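Local coordinates for protein pseudopodium-enriched atypical kinase 1 (Homo sapiens, PDB 6BHC) that is a pseudokinase with an unusual catalytic cleft, dimerises in a mode novel for kinase folds, and probably acts in signalling as a scaffold rather than an enzyme, at residues F362-F365 with T366-S370; P369-V372 with Q373-T376; L377-N380 with W381-I384. The protein carries 1 engineered substitution. All coordinates share one frame; numbering follows the deposited sequence.

Contact 1 of 3, residues F362-F365 with T366-S370; sequences FQTF and TACPS
Thr366 N donates to Phe362 O at 3.0 Å and Ala367 N to Gln363 O, the last regular i to i+4 bonds of helix 359-367 before Cys368 leaves helical geometry. The winding slackens at that point: Cys368 N divides itself between Thr364 O and Phe365 O in two weak bonds, one spanning four residues and the other three.

The side chain of Thr366 folds back onto its own helix. Its OG1 sits between the backbone N and the carbonyl carbon (chi1 65°), which brings the hydroxyl to Gln363 O at 3.0 Å as donor, while CG2 lies 3.3 Å from Phe362 O. Gln363 O is thus gripped twice, by Thr366 OG1 and Ala367 N, and both donors come from the same face of its carbonyl plane. The hydroxyl approaches at a C=O...O angle of only 119°, well bent from the carbonyl direction, whereas the amide comes in closer to straight on. Two residues on, Cys368 places SG 3.2 Å from Thr364 O and 4.3 Å from Thr364 CG2.

With chi1 at -172° the ring of Phe365 leaves the helix to be buried against Arg374 and Leu378 of helix 371-396 and against Ser424 and Val427 of helix 420-430. Phe362 also meets helix 420-430, at Val427 and Leu430, and Thr364 rests on Leu377. The end of helix 359-367 is in this way wedged against two later helices.

Contact 2 of 3, residues P369-V372 with Q373-T376; sequences PSLV and QRNT
Ser370 OG accepts a hydrogen bond from Gln373 N at 3.2 Å, nearly straight with an N-H...O angle of 163°, and so acts as the N-cap of helix 371-396. The cap depends on chi1 of 65°, which swings OG over the first turn, where it also lies 3.5 Å from Gln373 CG. Gln373 runs back past the cap in an extended chain, and its OE1 comes 3.2 Å from Pro369 CD, though the proline is poorly ordered.

The chain of Arg374 is bent at chi2 and chi3. Its CG rests 3.3 Å from Ser370 O, which lies over one face of the guanidinium group, while Leu371 CD2 crosses to within 3.3 Å of Arg374 NH2. The head group is further positioned by a weak bond from Arg374 NH1 to Cys368 O, back beyond the start of the helix.

Farther along the turn Val372 O takes two bonds from one residue, Thr376 N at 2.9 Å and Thr376 OG1 at 3.1 Å, the hydroxyl arriving from above the carbonyl plane. Asn375 N bonds to Leu371 O in the regular helical way.

The turn lies mostly on the surface, following the short link from helix 359-367, where Cys368 packs on Gln373; on another side Asn375 ND2 makes a weak bond to Thr420 at the start of helix 420-430.

Contact 3 of 3, residues L377-N380 with W381-I384; sequences LLQN and WLDI
Gln379 and Asp383, one turn apart on helix 371-396, are joined by a side-chain hydrogen bond from Gln379 NE2 to Asp383 OD1 of 3.0 Å. The glutamine reaches it by bending at chi2 (65°) after leaving with CG anti to the backbone N. Its amide lies 18° from the plane of the carboxylate, yet NE2 meets OD1 from above that plane, and the N-H...O angle of 135° leaves the bond bent. The Asp383 carboxylate also folds close to the helix, with OD2 3.1 Å from Gln379 O, an approach of two acceptors that the positive charge of Arg21, which makes a salt bridge to OD2, would be expected to ease. An alanine in place of Asp383 would probably leave the guanidinium of Arg21 without its carboxylate mate and Gln379 NE2 free to turn.

The tightly packed part is the apolar side. Leu378 and Leu382 are buried, and Leu382 CB and CG rest 3.6 and 3.7 Å from Leu378 O. That same oxygen lies at the edge of the Trp381 ring, near its plane. Leu423 of helix 420-430 packs on both Trp381 and Leu382, and Leu361 of helix 359-367 on Leu377 and Trp381.

On the side of Asn380 and Ile384, residues 377-384 make fewer side-chain contacts among themselves. Asn380 O accepts from Ile384 N at 3.1 Å, with Ile384 CG1 close by at 3.3 Å from the same oxygen. The second subunit covers part of this side: its Val16 packs on Asn380 and Ile384, and its Ile20 on Asp383.

The regular i to i+4 backbone bonds are those of an alpha-helix, and the buried Leu378 and Leu382 set against the Gln379-Asp383 pair make it amphipathic. It forms a helical bundle with helices 359-367 and 420-430, tied by Asp383 to Arg21 of helix 16-39 and touching the second subunit.

Followed from the N terminus, contact 1 finishes helix 359-367, and contact 2 begins on the last residues of contact 1, Pro369 and Ser370, which belong to both; together the two close the tight link into helix 371-396. Contact 3 then continues that helix directly from contact 2. The three run in series; none encloses another. The chain folds back on itself across the link, where contacts 1 and 2 touch, and again one turn later, where 362-365 packs on 377-380. Helices 359-367 and 371-396 thus form a helical hairpin, set against helix 420-430 and, through contact 3, against the second subunit.

Contact 1 of 3, residues F362-F365 with T366-S370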
ATOM      1  N   PHE A 362     -19.627  -7.579  23.269  1.00 48.53           N
ATOM      2  CA  PHE A 362     -20.379  -6.918  24.332  1.00 45.62           C
ATOM      3  C   PHE A 362     -20.611  -7.855  25.510  1.00 49.11           C
ATOM      4  O   PHE A 362     -20.588  -7.424  26.669  1.00 51.89           O
ATOM      5  CB  PHE A 362     -21.717  -6.397  23.797  1.00 50.46           C
ATOM      6  CG  PHE A 362     -21.594  -5.224  22.858  1.00 53.23           C
ATOM      7  CD1 PHE A 362     -20.354  -4.710  22.511  1.00 46.33           C
ATOM      8  CD2 PHE A 362     -22.728  -4.624  22.334  1.00 56.23           C
ATOM      9  CE1 PHE A 362     -20.248  -3.634  21.649  1.00 44.77           C
ATOM     10  CE2 PHE A 362     -22.628  -3.545  21.475  1.00 55.58           C
ATOM     11  CZ  PHE A 362     -21.387  -3.050  21.132  1.00 47.47           C
ATOM     12  N   GLN A 363     -20.839  -9.143  25.234  1.00 54.66           N
ATOM     13  CA  GLN A 363     -21.056 -10.103  26.313  1.00 60.06           C
ATOM     14  C   GLN A 363     -19.817 -10.238  27.189  1.00 58.50           C
ATOM     15  O   GLN A 363     -19.921 -10.276  28.421  1.00 64.84           O
ATOM     16  CB  GLN A 363     -21.455 -11.462  25.739  1.00 71.71           C
ATOM     17  CG  GLN A 363     -22.875 -11.523  25.208  1.00 85.67           C
ATOM     18  CD  GLN A 363     -23.260 -12.912  24.740  1.00 97.90           C
ATOM     19  OE1 GLN A 363     -22.459 -13.616  24.125  1.00100.65           O
ATOM     20  NE2 GLN A 363     -24.489 -13.317  25.038  1.00104.02           N
ATOM     21  N   THR A 364     -18.636 -10.318  26.572  1.00 55.57           N
ATOM     22  CA  THR A 364     -17.404 -10.365  27.349  1.00 56.46           C
ATOM     23  C   THR A 364     -17.177  -9.063  28.106  1.00 56.94           C
ATOM     24  O   THR A 364     -16.622  -9.079  29.211  1.00 59.33           O
ATOM     25  CB  THR A 364     -16.215 -10.666  26.434  1.00 51.21           C
ATOM     26  OG1 THR A 364     -16.527 -11.786  25.596  1.00 55.89           O
ATOM     27  CG2 THR A 364     -14.976 -10.992  27.254  1.00 44.77           C
ATOM     28  N   PHE A 365     -17.611  -7.937  27.537  1.00 50.32           N
ATOM     29  CA  PHE A 365     -17.468  -6.651  28.212  1.00 46.59           C
ATOM     30  C   PHE A 365     -18.250  -6.629  29.520  1.00 49.72           C
ATOM     31  O   PHE A 365     -17.714  -6.269  30.573  1.00 52.83           O
ATOM     32  CB  PHE A 365     -17.928  -5.527  27.281  1.00 47.28           C
ATOM     33  CG  PHE A 365     -17.646  -4.145  27.799  1.00 43.00           C
ATOM     34  CD1 PHE A 365     -16.446  -3.514  27.511  1.00 34.51           C
ATOM     35  CD2 PHE A 365     -18.586  -3.469  28.562  1.00 45.01           C
ATOM     36  CE1 PHE A 365     -16.187  -2.239  27.980  1.00 37.33           C
ATOM     37  CE2 PHE A 365     -18.331  -2.195  29.035  1.00 47.96           C
ATOM     38  CZ  PHE A 365     -17.131  -1.578  28.742  1.00 45.38           C
ATOM     39  N   THR A 366     -19.526  -7.023  29.473  1.00 53.13           N
ATOM     40  CA  THR A 366     -20.347  -7.011  30.679  1.00 57.39           C
ATOM     41  C   THR A 366     -19.885  -8.051  31.692  1.00 64.60           C
ATOM     42  O   THR A 366     -20.042  -7.848  32.901  1.00 63.32           O
ATOM     43  CB  THR A 366     -21.814  -7.248  30.321  1.00 51.32           C
ATOM     44  OG1 THR A 366     -21.966  -8.566  29.779  1.00 60.82           O
ATOM     45  CG2 THR A 366     -22.283  -6.227  29.295  1.00 39.51           C
ATOM     46  N   ALA A 367     -19.318  -9.163  31.223  1.00 68.29           N
ATOM     47  CA  ALA A 367     -18.881 -10.224  32.122  1.00 74.09           C
ATOM     48  C   ALA A 367     -17.572  -9.900  32.832  1.00 78.10           C
ATOM     49  O   ALA A 367     -17.282 -10.507  33.867  1.00 82.89           O
ATOM     50  CB  ALA A 367     -18.735 -11.538  31.352  1.00 72.14           C
ATOM     51  N   CYS A 368     -16.785  -8.970  32.306  1.00 76.91           N
ATOM     52  CA  CYS A 368     -15.528  -8.599  32.949  1.00 75.30           C
ATOM     53  C   CYS A 368     -15.805  -7.828  34.233  1.00 79.09           C
ATOM     54  O   CYS A 368     -16.501  -6.805  34.193  1.00 69.88           O
ATOM     55  CB  CYS A 368     -14.668  -7.764  32.007  1.00 74.04           C
ATOM     56  SG  CYS A 368     -13.848  -8.694  30.695  1.00 77.58           S
ATOM     57  N   PRO A 369     -15.290  -8.269  35.380  1.00 85.72           N
ATOM     58  CA  PRO A 369     -15.592  -7.578  36.641  1.00 89.23           C
ATOM     59  C   PRO A 369     -14.821  -6.279  36.822  1.00 82.92           C
ATOM     60  O   PRO A 369     -15.351  -5.313  37.381  1.00 92.31           O
ATOM     61  CB  PRO A 369     -15.201  -8.612  37.703  1.00 93.58           C
ATOM     62  CG  PRO A 369     -14.133  -9.424  37.049  1.00 91.80           C
ATOM     63  CD  PRO A 369     -14.498  -9.493  35.591  1.00 88.52           C
ATOM     64  N   SER A 370     -13.577  -6.237  36.357  1.00 65.86           N
ATOM     65  CA  SER A 370     -12.694  -5.106  36.595  1.00 53.64           C
ATOM     66  C   SER A 370     -12.589  -4.215  35.362  1.00 51.08           C
ATOM     67  O   SER A 370     -12.845  -4.635  34.232  1.00 47.08           O
ATOM     68  CB  SER A 370     -11.300  -5.587  37.005  1.00 56.63           C
ATOM     69  OG  SER A 370     -10.677  -6.298  35.948  1.00 56.45           O
TER

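Contact 2 of 3, residues P369-V372 with Q373-T376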
ATOM      1  N   PRO A 369     -15.290  -8.269  35.380  1.00 85.72           N
ATOM      2  CA  PRO A 369     -15.592  -7.578  36.641  1.00 89.23           C
ATOM      3  C   PRO A 369     -14.821  -6.279  36.822  1.00 82.92           C
ATOM      4  O   PRO A 369     -15.351  -5.313  37.381  1.00 92.31           O
ATOM      5  CB  PRO A 369     -15.201  -8.612  37.703  1.00 93.58           C
ATOM      6  CG  PRO A 369     -14.133  -9.424  37.049  1.00 91.80           C
ATOM      7  CD  PRO A 369     -14.498  -9.493  35.591  1.00 88.52           C
ATOM      8  N   SER A 370     -13.577  -6.237  36.357  1.00 65.86           N
ATOM      9  CA  SER A 370     -12.694  -5.106  36.595  1.00 53.64           C
ATOM     10  C   SER A 370     -12.589  -4.215  35.362  1.00 51.08           C
ATOM     11  O   SER A 370     -12.845  -4.635  34.232  1.00 47.08           O
ATOM     12  CB  SER A 370     -11.300  -5.587  37.005  1.00 56.63           C
ATOM     13  OG  SER A 370     -10.677  -6.298  35.948  1.00 56.45           O
ATOM     14  N   LEU A 371     -12.200  -2.959  35.603  1.00 42.84           N
ATOM     15  CA  LEU A 371     -11.957  -2.034  34.504  1.00 39.66           C
ATOM     16  C   LEU A 371     -10.688  -2.390  33.742  1.00 37.41           C
ATOM     17  O   LEU A 371     -10.573  -2.076  32.551  1.00 31.51           O
ATOM     18  CB  LEU A 371     -11.872  -0.601  35.030  1.00 39.94           C
ATOM     19  CG  LEU A 371     -13.145  -0.032  35.662  1.00 46.91           C
ATOM     20  CD1 LEU A 371     -12.890   1.358  36.222  1.00 41.26           C
ATOM     21  CD2 LEU A 371     -14.275  -0.004  34.647  1.00 42.30           C
ATOM     22  N   VAL A 372      -9.730  -3.038  34.407  1.00 37.60           N
ATOM     23  CA  VAL A 372      -8.492  -3.432  33.739  1.00 37.44           C
ATOM     24  C   VAL A 372      -8.775  -4.485  32.674  1.00 41.45           C
ATOM     25  O   VAL A 372      -8.279  -4.397  31.544  1.00 39.93           O
ATOM     26  CB  VAL A 372      -7.463  -3.931  34.770  1.00 41.20           C
ATOM     27  CG1 VAL A 372      -6.223  -4.461  34.068  1.00 40.61           C
ATOM     28  CG2 VAL A 372      -7.097  -2.813  35.733  1.00 50.91           C
ATOM     29  N   GLN A 373      -9.579  -5.496  33.015  1.00 46.99           N
ATOM     30  CA  GLN A 373      -9.909  -6.533  32.044  1.00 47.81           C
ATOM     31  C   GLN A 373     -10.754  -5.992  30.898  1.00 41.47           C
ATOM     32  O   GLN A 373     -10.627  -6.466  29.763  1.00 42.63           O
ATOM     33  CB  GLN A 373     -10.624  -7.694  32.734  1.00 55.90           C
ATOM     34  CG  GLN A 373      -9.694  -8.599  33.524  1.00 67.04           C
ATOM     35  CD  GLN A 373     -10.414  -9.782  34.138  1.00 82.10           C
ATOM     36  OE1 GLN A 373     -11.371  -9.616  34.894  1.00 88.55           O
ATOM     37  NE2 GLN A 373      -9.960 -10.987  33.809  1.00 84.40           N
ATOM     38  N   ARG A 374     -11.616  -5.009  31.166  1.00 34.14           N
ATOM     39  CA  ARG A 374     -12.368  -4.386  30.081  1.00 37.21           C
ATOM     40  C   ARG A 374     -11.452  -3.562  29.187  1.00 35.31           C
ATOM     41  O   ARG A 374     -11.629  -3.536  27.963  1.00 30.51           O
ATOM     42  CB  ARG A 374     -13.495  -3.520  30.641  1.00 41.27           C
ATOM     43  CG  ARG A 374     -14.525  -4.299  31.434  1.00 64.81           C
ATOM     44  CD  ARG A 374     -15.929  -3.782  31.191  1.00 73.87           C
ATOM     45  NE  ARG A 374     -16.256  -2.628  32.020  1.00 85.68           N
ATOM     46  CZ  ARG A 374     -16.845  -2.710  33.208  1.00 97.22           C
ATOM     47  NH1 ARG A 374     -17.170  -3.895  33.706  1.00101.01           N
ATOM     48  NH2 ARG A 374     -17.110  -1.611  33.897  1.00101.82           N
ATOM     49  N   ASN A 375     -10.464  -2.888  29.779  1.00 33.69           N
ATOM     50  CA  ASN A 375      -9.516  -2.117  28.985  1.00 35.65           C
ATOM     51  C   ASN A 375      -8.655  -3.029  28.119  1.00 33.42           C
ATOM     52  O   ASN A 375      -8.336  -2.687  26.974  1.00 32.05           O
ATOM     53  CB  ASN A 375      -8.643  -1.260  29.901  1.00 30.20           C
ATOM     54  CG  ASN A 375      -7.743  -0.317  29.132  1.00 41.07           C
ATOM     55  OD1 ASN A 375      -6.582  -0.628  28.860  1.00 36.73           O
ATOM     56  ND2 ASN A 375      -8.273   0.846  28.775  1.00 42.20           N
ATOM     57  N   THR A 376      -8.273  -4.193  28.648  1.00 31.34           N
ATOM     58  CA  THR A 376      -7.495  -5.146  27.863  1.00 33.18           C
ATOM     59  C   THR A 376      -8.318  -5.710  26.710  1.00 30.47           C
ATOM     60  O   THR A 376      -7.806  -5.868  25.596  1.00 36.99           O
ATOM     61  CB  THR A 376      -6.985  -6.273  28.763  1.00 34.38           C
ATOM     62  OG1 THR A 376      -6.129  -5.727  29.775  1.00 41.87           O
ATOM     63  CG2 THR A 376      -6.209  -7.303  27.955  1.00 38.65           C
TER

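Contact 3 of 3, residues L377-N380 with W381-I384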
ATOM      1  N   LEU A 377      -9.594  -6.010  26.958  1.00 28.86           N
ATOM      2  CA  LEU A 377     -10.461  -6.513  25.899  1.00 30.47           C
ATOM      3  C   LEU A 377     -10.583  -5.505  24.761  1.00 27.27           C
ATOM      4  O   LEU A 377     -10.461  -5.860  23.584  1.00 29.76           O
ATOM      5  CB  LEU A 377     -11.838  -6.849  26.470  1.00 34.23           C
ATOM      6  CG  LEU A 377     -12.878  -7.384  25.484  1.00 41.76           C
ATOM      7  CD1 LEU A 377     -12.493  -8.776  25.007  1.00 46.36           C
ATOM      8  CD2 LEU A 377     -14.261  -7.387  26.113  1.00 39.88           C
ATOM      9  N   LEU A 378     -10.816  -4.235  25.099  1.00 31.54           N
ATOM     10  CA  LEU A 378     -10.955  -3.211  24.068  1.00 26.24           C
ATOM     11  C   LEU A 378      -9.624  -2.929  23.381  1.00 31.16           C
ATOM     12  O   LEU A 378      -9.586  -2.687  22.169  1.00 27.98           O
ATOM     13  CB  LEU A 378     -11.527  -1.930  24.677  1.00 26.72           C
ATOM     14  CG  LEU A 378     -12.953  -2.020  25.223  1.00 32.92           C
ATOM     15  CD1 LEU A 378     -13.338  -0.738  25.948  1.00 28.02           C
ATOM     16  CD2 LEU A 378     -13.934  -2.317  24.102  1.00 20.57           C
ATOM     17  N   GLN A 379      -8.522  -2.954  24.135  1.00 28.54           N
ATOM     18  CA  GLN A 379      -7.220  -2.675  23.537  1.00 28.15           C
ATOM     19  C   GLN A 379      -6.790  -3.796  22.600  1.00 29.91           C
ATOM     20  O   GLN A 379      -6.210  -3.535  21.541  1.00 27.21           O
ATOM     21  CB  GLN A 379      -6.172  -2.455  24.627  1.00 27.53           C
ATOM     22  CG  GLN A 379      -4.826  -1.979  24.100  1.00 27.05           C
ATOM     23  CD  GLN A 379      -4.904  -0.604  23.465  1.00 35.28           C
ATOM     24  OE1 GLN A 379      -5.003   0.408  24.159  1.00 39.43           O
ATOM     25  NE2 GLN A 379      -4.861  -0.561  22.139  1.00 37.10           N
ATOM     26  N   ASN A 380      -7.061  -5.050  22.974  1.00 20.25           N
ATOM     27  CA  ASN A 380      -6.735  -6.165  22.090  1.00 26.32           C
ATOM     28  C   ASN A 380      -7.528  -6.082  20.794  1.00 27.33           C
ATOM     29  O   ASN A 380      -6.993  -6.349  19.712  1.00 24.74           O
ATOM     30  CB  ASN A 380      -6.996  -7.495  22.796  1.00 21.65           C
ATOM     31  CG  ASN A 380      -6.074  -7.721  23.977  1.00 38.87           C
ATOM     32  OD1 ASN A 380      -5.035  -7.071  24.105  1.00 37.54           O
ATOM     33  ND2 ASN A 380      -6.448  -8.648  24.850  1.00 36.58           N
ATOM     34  N   TRP A 381      -8.807  -5.708  20.884  1.00 24.77           N
ATOM     35  CA  TRP A 381      -9.612  -5.539  19.679  1.00 30.25           C
ATOM     36  C   TRP A 381      -9.042  -4.441  18.787  1.00 24.28           C
ATOM     37  O   TRP A 381      -8.986  -4.596  17.562  1.00 25.75           O
ATOM     38  CB  TRP A 381     -11.062  -5.232  20.055  1.00 26.62           C
ATOM     39  CG  TRP A 381     -11.965  -5.074  18.870  1.00 25.87           C
ATOM     40  CD1 TRP A 381     -12.715  -6.046  18.276  1.00 25.67           C
ATOM     41  CD2 TRP A 381     -12.210  -3.871  18.130  1.00 24.06           C
ATOM     42  NE1 TRP A 381     -13.415  -5.523  17.215  1.00 19.79           N
ATOM     43  CE2 TRP A 381     -13.120  -4.189  17.105  1.00 19.65           C
ATOM     44  CE3 TRP A 381     -11.747  -2.555  18.238  1.00 28.68           C
ATOM     45  CZ2 TRP A 381     -13.575  -3.242  16.191  1.00 19.22           C
ATOM     46  CZ3 TRP A 381     -12.200  -1.617  17.331  1.00 21.76           C
ATOM     47  CH2 TRP A 381     -13.104  -1.964  16.320  1.00 16.56           C
ATOM     48  N   LEU A 382      -8.606  -3.330  19.386  1.00 26.81           N
ATOM     49  CA  LEU A 382      -8.034  -2.235  18.608  1.00 28.01           C
ATOM     50  C   LEU A 382      -6.748  -2.663  17.910  1.00 27.38           C
ATOM     51  O   LEU A 382      -6.545  -2.376  16.724  1.00 26.45           O
ATOM     52  CB  LEU A 382      -7.772  -1.030  19.510  1.00 29.41           C
ATOM     53  CG  LEU A 382      -8.915  -0.033  19.688  1.00 42.35           C
ATOM     54  CD1 LEU A 382      -8.549   1.019  20.722  1.00 46.20           C
ATOM     55  CD2 LEU A 382      -9.255   0.618  18.358  1.00 42.80           C
ATOM     56  N   ASP A 383      -5.864  -3.348  18.638  1.00 20.35           N
ATOM     57  CA  ASP A 383      -4.578  -3.735  18.066  1.00 29.39           C
ATOM     58  C   ASP A 383      -4.755  -4.682  16.885  1.00 26.49           C
ATOM     59  O   ASP A 383      -4.035  -4.581  15.885  1.00 28.59           O
ATOM     60  CB  ASP A 383      -3.697  -4.370  19.144  1.00 34.19           C
ATOM     61  CG  ASP A 383      -3.369  -3.407  20.272  1.00 41.68           C
ATOM     62  OD1 ASP A 383      -3.384  -2.180  20.031  1.00 41.70           O
ATOM     63  OD2 ASP A 383      -3.092  -3.873  21.397  1.00 49.76           O
ATOM     64  N   ILE A 384      -5.719  -5.600  16.976  1.00 22.20           N
ATOM     65  CA  ILE A 384      -5.957  -6.540  15.886  1.00 22.23           C
ATOM     66  C   ILE A 384      -6.574  -5.830  14.687  1.00 29.23           C
ATOM     67  O   ILE A 384      -6.163  -6.048  13.542  1.00 25.56           O
ATOM     68  CB  ILE A 384      -6.839  -7.704  16.372  1.00 30.49           C
ATOM     69  CG1 ILE A 384      -6.093  -8.531  17.421  1.00 37.55           C
ATOM     70  CG2 ILE A 384      -7.272  -8.577  15.204  1.00 29.78           C
ATOM     71  CD1 ILE A 384      -6.892  -9.699  17.961  1.00 36.46           C
TER